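Local coordinates for protein dally-like, isoform A (PDB 6XTZ) that probably acts as a GPI-anchored cell-surface heparan sulfate proteoglycan that binds Wnt and hedgehog proteins, and shields the lipid of Wnt to allow signalling at a distance, at residues Met276-Arg282 and Leu533-Tyr537; Tyr131-Gly135 and Phe197-Arg201. The protein carries 5 engineered substitutions. All coordinates share one frame. Residues are numbered along the deposited sequence.

Contact 1. Residues Met276-Arg282 and Leu533-Tyr537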
ATOM      1  N   MET A 276      -6.977  -0.821   2.522  1.00 38.59           N
ATOM      2  CA  MET A 276      -7.063  -1.348   1.163  1.00 39.12           C
ATOM      3  C   MET A 276      -8.120  -2.437   1.058  1.00 38.41           C
ATOM      4  O   MET A 276      -8.837  -2.521   0.054  1.00 35.04           O
ATOM      5  CB  MET A 276      -5.703  -1.887   0.718  1.00 34.74           C
ATOM      6  CG  MET A 276      -4.715  -0.814   0.323  1.00 39.82           C
ATOM      7  SD  MET A 276      -5.084  -0.056  -1.268  1.00 38.69           S
ATOM      8  CE  MET A 276      -4.746  -1.422  -2.373  1.00 33.67           C
ATOM      9  N   ASP A 277      -8.224  -3.292   2.078  1.00 40.57           N
ATOM     10  CA  ASP A 277      -9.225  -4.351   2.048  1.00 41.10           C
ATOM     11  C   ASP A 277     -10.636  -3.786   2.143  1.00 48.53           C
ATOM     12  O   ASP A 277     -11.575  -4.370   1.592  1.00 49.44           O
ATOM     13  CB  ASP A 277      -8.969  -5.348   3.176  1.00 43.13           C
ATOM     14  CG  ASP A 277      -9.785  -6.617   3.030  1.00 45.34           C
ATOM     15  OD1 ASP A 277      -9.461  -7.436   2.145  1.00 47.67           O
ATOM     16  OD2 ASP A 277     -10.750  -6.798   3.801  1.00 48.00           O
ATOM     17  N   LYS A 278     -10.802  -2.654   2.832  1.00 50.74           N
ATOM     18  CA  LYS A 278     -12.113  -2.018   2.906  1.00 47.79           C
ATOM     19  C   LYS A 278     -12.508  -1.410   1.566  1.00 47.63           C
ATOM     20  O   LYS A 278     -13.659  -1.540   1.135  1.00 43.49           O
ATOM     21  CB  LYS A 278     -12.122  -0.953   4.001  1.00 47.84           C
ATOM     22  CG  LYS A 278     -12.285  -1.499   5.408  1.00 56.89           C
ATOM     23  CD  LYS A 278     -12.586  -0.376   6.391  1.00 68.11           C
ATOM     24  CE  LYS A 278     -13.003  -0.918   7.749  1.00 75.01           C
ATOM     25  NZ  LYS A 278     -13.401   0.171   8.683  1.00 76.43           N
ATOM     26  N   VAL A 279     -11.568  -0.739   0.895  1.00 43.27           N
ATOM     27  CA  VAL A 279     -11.865  -0.162  -0.411  1.00 42.44           C
ATOM     28  C   VAL A 279     -12.109  -1.262  -1.436  1.00 44.61           C
ATOM     29  O   VAL A 279     -13.019  -1.164  -2.267  1.00 41.73           O
ATOM     30  CB  VAL A 279     -10.731   0.784  -0.845  1.00 40.14           C
ATOM     31  CG1 VAL A 279     -10.956   1.271  -2.268  1.00 36.32           C
ATOM     32  CG2 VAL A 279     -10.638   1.962   0.113  1.00 34.55           C
ATOM     33  N   ALA A 280     -11.309  -2.332  -1.387  1.00 42.47           N
ATOM     34  CA  ALA A 280     -11.542  -3.472  -2.268  1.00 41.66           C
ATOM     35  C   ALA A 280     -12.916  -4.084  -2.035  1.00 45.24           C
ATOM     36  O   ALA A 280     -13.533  -4.600  -2.975  1.00 48.71           O
ATOM     37  CB  ALA A 280     -10.453  -4.526  -2.069  1.00 40.13           C
ATOM     38  N   GLU A 281     -13.410  -4.041  -0.795  1.00 45.59           N
ATOM     39  CA  GLU A 281     -14.764  -4.510  -0.523  1.00 49.86           C
ATOM     40  C   GLU A 281     -15.794  -3.630  -1.221  1.00 49.64           C
ATOM     41  O   GLU A 281     -16.785  -4.131  -1.766  1.00 48.77           O
ATOM     42  CB  GLU A 281     -15.013  -4.536   0.985  1.00 60.69           C
ATOM     43  CG  GLU A 281     -16.334  -5.167   1.395  1.00 74.04           C
ATOM     44  CD  GLU A 281     -16.624  -4.995   2.874  1.00 83.28           C
ATOM     45  OE1 GLU A 281     -16.975  -3.869   3.287  1.00 84.29           O
ATOM     46  OE2 GLU A 281     -16.493  -5.983   3.625  1.00 88.42           O
ATOM     47  N   ARG A 282     -15.571  -2.314  -1.216  1.00 44.60           N
ATOM     48  CA  ARG A 282     -16.468  -1.398  -1.912  1.00 44.23           C
ATOM     49  C   ARG A 282     -16.402  -1.598  -3.421  1.00 50.24           C
ATOM     50  O   ARG A 282     -17.440  -1.615  -4.097  1.00 56.57           O
ATOM     51  CB  ARG A 282     -16.118   0.045  -1.554  1.00 40.64           C
ATOM     52  CG  ARG A 282     -16.455   0.438  -0.130  1.00 41.47           C
ATOM     53  CD  ARG A 282     -17.933   0.743   0.024  1.00 46.14           C
ATOM     54  NE  ARG A 282     -18.235   1.322   1.329  1.00 52.93           N
ATOM     55  CZ  ARG A 282     -18.752   0.642   2.347  1.00 57.24           C
ATOM     56  NH1 ARG A 282     -19.030  -0.647   2.211  1.00 62.13           N
ATOM     57  NH2 ARG A 282     -18.989   1.252   3.499  1.00 57.45           N
ATOM     58  N   LEU A 533      -7.669   6.430   1.513  1.00 37.62           N
ATOM     59  CA  LEU A 533      -8.400   5.167   1.469  1.00 40.90           C
ATOM     60  C   LEU A 533      -9.597   5.185   2.412  1.00 41.40           C
ATOM     61  O   LEU A 533     -10.680   4.704   2.058  1.00 43.91           O
ATOM     62  CB  LEU A 533      -7.465   4.007   1.814  1.00 40.49           C
ATOM     63  CG  LEU A 533      -6.417   3.639   0.765  1.00 36.82           C
ATOM     64  CD1 LEU A 533      -5.467   2.591   1.317  1.00 37.47           C
ATOM     65  CD2 LEU A 533      -7.086   3.138  -0.506  1.00 35.73           C
ATOM     66  N   ARG A 534      -9.423   5.731   3.618  1.00 41.06           N
ATOM     67  CA  ARG A 534     -10.537   5.799   4.561  1.00 41.60           C
ATOM     68  C   ARG A 534     -11.629   6.735   4.061  1.00 41.27           C
ATOM     69  O   ARG A 534     -12.820   6.421   4.168  1.00 45.61           O
ATOM     70  CB  ARG A 534     -10.039   6.242   5.936  1.00 47.99           C
ATOM     71  CG  ARG A 534      -9.161   5.219   6.637  1.00 55.09           C
ATOM     72  CD  ARG A 534      -8.714   5.714   8.002  1.00 56.55           C
ATOM     73  NE  ARG A 534      -7.834   4.757   8.666  1.00 62.77           N
ATOM     74  CZ  ARG A 534      -7.262   4.963   9.847  1.00 70.34           C
ATOM     75  NH1 ARG A 534      -7.477   6.097  10.500  1.00 74.39           N
ATOM     76  NH2 ARG A 534      -6.471   4.037  10.375  1.00 70.47           N
ATOM     77  N   ASN A 535     -11.243   7.892   3.517  1.00 42.31           N
ATOM     78  CA  ASN A 535     -12.229   8.797   2.936  1.00 46.44           C
ATOM     79  C   ASN A 535     -12.943   8.147   1.759  1.00 46.73           C
ATOM     80  O   ASN A 535     -14.165   8.276   1.617  1.00 49.58           O
ATOM     81  CB  ASN A 535     -11.558  10.100   2.503  1.00 47.68           C
ATOM     82  CG  ASN A 535     -11.131  10.957   3.679  1.00 51.34           C
ATOM     83  OD1 ASN A 535     -11.752  10.927   4.740  1.00 51.11           O
ATOM     84  ND2 ASN A 535     -10.067  11.729   3.493  1.00 54.06           N
ATOM     85  N   ALA A 536     -12.198   7.437   0.907  1.00 43.86           N
ATOM     86  CA  ALA A 536     -12.809   6.776  -0.239  1.00 39.80           C
ATOM     87  C   ALA A 536     -13.763   5.671   0.194  1.00 42.99           C
ATOM     88  O   ALA A 536     -14.775   5.428  -0.475  1.00 44.61           O
ATOM     89  CB  ALA A 536     -11.727   6.213  -1.161  1.00 33.69           C
ATOM     90  N   TYR A 537     -13.462   4.993   1.304  1.00 43.74           N
ATOM     91  CA  TYR A 537     -14.357   3.955   1.803  1.00 44.84           C
ATOM     92  C   TYR A 537     -15.683   4.543   2.273  1.00 41.80           C
ATOM     93  O   TYR A 537     -16.746   3.959   2.034  1.00 40.47           O
ATOM     94  CB  TYR A 537     -13.683   3.181   2.935  1.00 46.86           C
ATOM     95  CG  TYR A 537     -14.576   2.147   3.583  1.00 52.70           C
ATOM     96  CD1 TYR A 537     -14.848   0.943   2.948  1.00 54.93           C
ATOM     97  CD2 TYR A 537     -15.143   2.373   4.831  1.00 53.03           C
ATOM     98  CE1 TYR A 537     -15.664  -0.007   3.535  1.00 54.39           C
ATOM     99  CE2 TYR A 537     -15.961   1.429   5.426  1.00 50.40           C
ATOM    100  CZ  TYR A 537     -16.217   0.241   4.773  1.00 53.10           C
ATOM    101  OH  TYR A 537     -17.026  -0.704   5.359  1.00 56.15           O
TER
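Leu-533, Met-276 and Val-279 form the apolar centre of this helix-helix contact. It lies in the elongated helical core domain of the glypican, the part of the protein present in this chain. Helix 263-283 and helix 513-538, the last one modelled, run roughly parallel here. The axes of the two short segments approach to 9.0 Å and cross at 28°. Leu-533 points toward the other helix. Its CD1 lies 3.6 Å from Met-276 CG, and its CD2 lies 3.8 Å from Val-279 CG2. The same Val-279 CG2 touches the backbone oxygen Leu-533 O at 3.4 Å. The buried side is closed by other helices: Tyr-203 of helix 185-216 packs on Met-276 and Val-279, and Ile-449 and Val-453 of helix 441-455 also pack on Met-276.

Farther out, Tyr-537 is a knob in a hole made by Lys-278, Val-279, Glu-281 and Arg-282. The backbones are close here, with Val-279 CA 5.3 Å from Tyr-537 CA. Two long side chains sandwich the ring. On one face lies the aliphatic part of Lys-278, whose CD makes a CH-pi contact 3.9 Å from the ring centroid. The guanidinium of Arg-282 lies flat on the opposite face. The planes meet at 15° with centres 3.9 Å apart, an off-centre cation-pi stack. Glu-281 sits at the ring edge, where its OE1 is 3.8 Å from Tyr-537 OH. It also forms a long ion pair with Arg-282. Arg-282 also binds the tyrosine backbone: its NE donates a hydrogen bond to Tyr-537 O at 3.1 Å.

Contact 2. Residues Tyr131-Gly135 and Phe197-Arg201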
ATOM      1  N   TYR A 131     -10.139  12.768 -14.382  1.00 42.55           N
ATOM      2  CA  TYR A 131     -10.070  12.551 -12.941  1.00 41.37           C
ATOM      3  C   TYR A 131      -9.278  11.293 -12.612  1.00 41.99           C
ATOM      4  O   TYR A 131      -8.414  11.305 -11.728  1.00 46.42           O
ATOM      5  CB  TYR A 131     -11.464  12.461 -12.319  1.00 38.78           C
ATOM      6  CG  TYR A 131     -11.367  12.015 -10.877  1.00 36.92           C
ATOM      7  CD1 TYR A 131     -10.943  12.896  -9.892  1.00 35.26           C
ATOM      8  CD2 TYR A 131     -11.645  10.704 -10.509  1.00 39.30           C
ATOM      9  CE1 TYR A 131     -10.822  12.494  -8.577  1.00 40.10           C
ATOM     10  CE2 TYR A 131     -11.523  10.291  -9.193  1.00 40.39           C
ATOM     11  CZ  TYR A 131     -11.113  11.192  -8.232  1.00 42.08           C
ATOM     12  OH  TYR A 131     -10.991  10.793  -6.923  1.00 50.35           O
ATOM     13  N   PHE A 132      -9.573  10.186 -13.298  1.00 39.02           N
ATOM     14  CA  PHE A 132      -8.850   8.952 -13.010  1.00 43.24           C
ATOM     15  C   PHE A 132      -7.373   9.085 -13.342  1.00 45.38           C
ATOM     16  O   PHE A 132      -6.538   8.404 -12.738  1.00 43.26           O
ATOM     17  CB  PHE A 132      -9.461   7.776 -13.771  1.00 42.43           C
ATOM     18  CG  PHE A 132      -8.836   6.453 -13.430  1.00 44.72           C
ATOM     19  CD1 PHE A 132      -9.133   5.825 -12.231  1.00 46.13           C
ATOM     20  CD2 PHE A 132      -7.940   5.846 -14.296  1.00 39.25           C
ATOM     21  CE1 PHE A 132      -8.554   4.611 -11.904  1.00 43.29           C
ATOM     22  CE2 PHE A 132      -7.361   4.631 -13.977  1.00 34.80           C
ATOM     23  CZ  PHE A 132      -7.668   4.013 -12.780  1.00 39.06           C
ATOM     24  N   ALA A 133      -7.030   9.963 -14.286  1.00 49.10           N
ATOM     25  CA  ALA A 133      -5.637  10.132 -14.682  1.00 43.26           C
ATOM     26  C   ALA A 133      -4.858  10.943 -13.651  1.00 42.99           C
ATOM     27  O   ALA A 133      -3.837  10.484 -13.130  1.00 53.22           O
ATOM     28  CB  ALA A 133      -5.558  10.795 -16.060  1.00 42.24           C
ATOM     29  N   ASN A 134      -5.325  12.157 -13.343  1.00 43.31           N
ATOM     30  CA  ASN A 134      -4.592  13.052 -12.457  1.00 45.58           C
ATOM     31  C   ASN A 134      -5.360  13.495 -11.218  1.00 44.43           C
ATOM     32  O   ASN A 134      -4.752  14.083 -10.319  1.00 47.74           O
ATOM     33  CB  ASN A 134      -4.118  14.300 -13.226  1.00 42.91           C
ATOM     34  CG  ASN A 134      -5.262  15.088 -13.845  1.00 48.55           C
ATOM     35  OD1 ASN A 134      -6.379  15.116 -13.325  1.00 50.81           O
ATOM     36  ND2 ASN A 134      -4.982  15.742 -14.967  1.00 50.66           N
ATOM     37  N   GLY A 135      -6.667  13.251 -11.146  1.00 55.44           N
ATOM     38  CA  GLY A 135      -7.427  13.579  -9.957  1.00 45.79           C
ATOM     39  C   GLY A 135      -7.755  15.040  -9.766  1.00 43.30           C
ATOM     40  O   GLY A 135      -8.252  15.409  -8.696  1.00 45.61           O
ATOM     41  N   PHE A 197     -15.606   6.458  -8.738  1.00 43.08           N
ATOM     42  CA  PHE A 197     -14.370   6.933  -9.352  1.00 39.77           C
ATOM     43  C   PHE A 197     -13.330   7.311  -8.305  1.00 42.57           C
ATOM     44  O   PHE A 197     -12.128   7.105  -8.517  1.00 42.81           O
ATOM     45  CB  PHE A 197     -14.665   8.114 -10.276  1.00 38.19           C
ATOM     46  CG  PHE A 197     -14.998   7.707 -11.681  1.00 44.28           C
ATOM     47  CD1 PHE A 197     -16.286   7.320 -12.018  1.00 42.73           C
ATOM     48  CD2 PHE A 197     -14.022   7.704 -12.664  1.00 42.67           C
ATOM     49  CE1 PHE A 197     -16.592   6.940 -13.311  1.00 38.55           C
ATOM     50  CE2 PHE A 197     -14.324   7.327 -13.960  1.00 39.53           C
ATOM     51  CZ  PHE A 197     -15.609   6.944 -14.283  1.00 39.80           C
ATOM     52  N   VAL A 198     -13.763   7.869  -7.173  1.00 44.54           N
ATOM     53  CA  VAL A 198     -12.821   8.193  -6.107  1.00 44.11           C
ATOM     54  C   VAL A 198     -12.230   6.919  -5.517  1.00 41.00           C
ATOM     55  O   VAL A 198     -11.017   6.814  -5.315  1.00 41.48           O
ATOM     56  CB  VAL A 198     -13.498   9.056  -5.028  1.00 40.81           C
ATOM     57  CG1 VAL A 198     -12.558   9.262  -3.850  1.00 36.89           C
ATOM     58  CG2 VAL A 198     -13.915  10.396  -5.608  1.00 40.90           C
ATOM     59  N   ALA A 199     -13.079   5.924  -5.244  1.00 41.47           N
ATOM     60  CA  ALA A 199     -12.587   4.670  -4.686  1.00 38.78           C
ATOM     61  C   ALA A 199     -11.693   3.933  -5.676  1.00 42.48           C
ATOM     62  O   ALA A 199     -10.694   3.322  -5.282  1.00 46.00           O
ATOM     63  CB  ALA A 199     -13.759   3.787  -4.260  1.00 33.27           C
ATOM     64  N   THR A 200     -12.031   3.986  -6.966  1.00 41.11           N
ATOM     65  CA  THR A 200     -11.240   3.277  -7.967  1.00 39.86           C
ATOM     66  C   THR A 200      -9.862   3.909  -8.128  1.00 41.91           C
ATOM     67  O   THR A 200      -8.844   3.207  -8.148  1.00 40.96           O
ATOM     68  CB  THR A 200     -11.980   3.254  -9.305  1.00 42.47           C
ATOM     69  OG1 THR A 200     -13.280   2.679  -9.123  1.00 42.75           O
ATOM     70  CG2 THR A 200     -11.206   2.434 -10.327  1.00 29.14           C
ATOM     71  N   ARG A 201      -9.811   5.236  -8.244  1.00 41.37           N
ATOM     72  CA  ARG A 201      -8.529   5.916  -8.400  1.00 39.67           C
ATOM     73  C   ARG A 201      -7.672   5.771  -7.150  1.00 38.95           C
ATOM     74  O   ARG A 201      -6.480   5.454  -7.237  1.00 38.57           O
ATOM     75  CB  ARG A 201      -8.751   7.391  -8.731  1.00 40.76           C
ATOM     76  CG  ARG A 201      -7.510   8.241  -8.529  1.00 47.73           C
ATOM     77  CD  ARG A 201      -7.695   9.662  -9.031  1.00 44.73           C
ATOM     78  NE  ARG A 201      -6.582  10.515  -8.622  1.00 53.65           N
ATOM     79  CZ  ARG A 201      -5.410  10.572  -9.247  1.00 48.94           C
ATOM     80  NH1 ARG A 201      -5.186   9.823 -10.319  1.00 45.60           N
ATOM     81  NH2 ARG A 201      -4.458  11.379  -8.798  1.00 47.28           N
TER
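Phe-197 begins the contact on helix 185-216. Its carbonyl O lies at the edge of the Tyr-131 ring, 3.3 Å from CE2, and its CB is 4.0 Å from the same CE2. The nearest atoms of its side chain and of the bound O-palmitoleoyl serine are about 4 Å apart, and it touches Leu-95 and Ile-289, both of the lipid pocket. Val-198 follows, with CG2 3.2 Å from Tyr-131 OH. Thr-200 sets its CG2 3.8 Å from Phe-132 CE1, while its hydroxyl is hydrogen-bonded to Ser-196 O.

The contact lies in the helical glypican core, where helix 118-134 ends against helix 185-216. Arg-201 is the knob, set among Tyr-131, Phe-132, Ala-133 and Asn-134. Its CD makes a CH-pi contact over the Tyr-131 ring, 4.1 Å from the centroid. Its NH1 donates to Phe-132 O at 3.1 Å and weakly to Ala-133 O at 3.2 Å. Gly-135 has positive phi, which favours glycine; a CB would clash, 2.6 Å from Arg-201 NE.

The two contacts are neighbours in the helical core, with centres 13 Å apart. Both segments of contact 2 come earlier in the chain than either segment of contact 1. Four different helices are used. Contact 2 joins 118-134 to 185-216, and contact 1 joins 263-283 to 513-538. The contacts touch at Ala-199 and Val-198. Ala-199 O is 3.7 Å from Val-279 CG1, and Ala-199 CA is 3.9 Å from Ala-536 CB. Val-198 CG1 is 4.1 Å from Ala-536 CB. Helix 185-216 therefore touches both helices of contact 1. Contact 2 also borders the lipid site at Phe-197. Helix 513-538, the last one modelled, is thus packed into the same bundle as the helices next to the palmitoleate pocket.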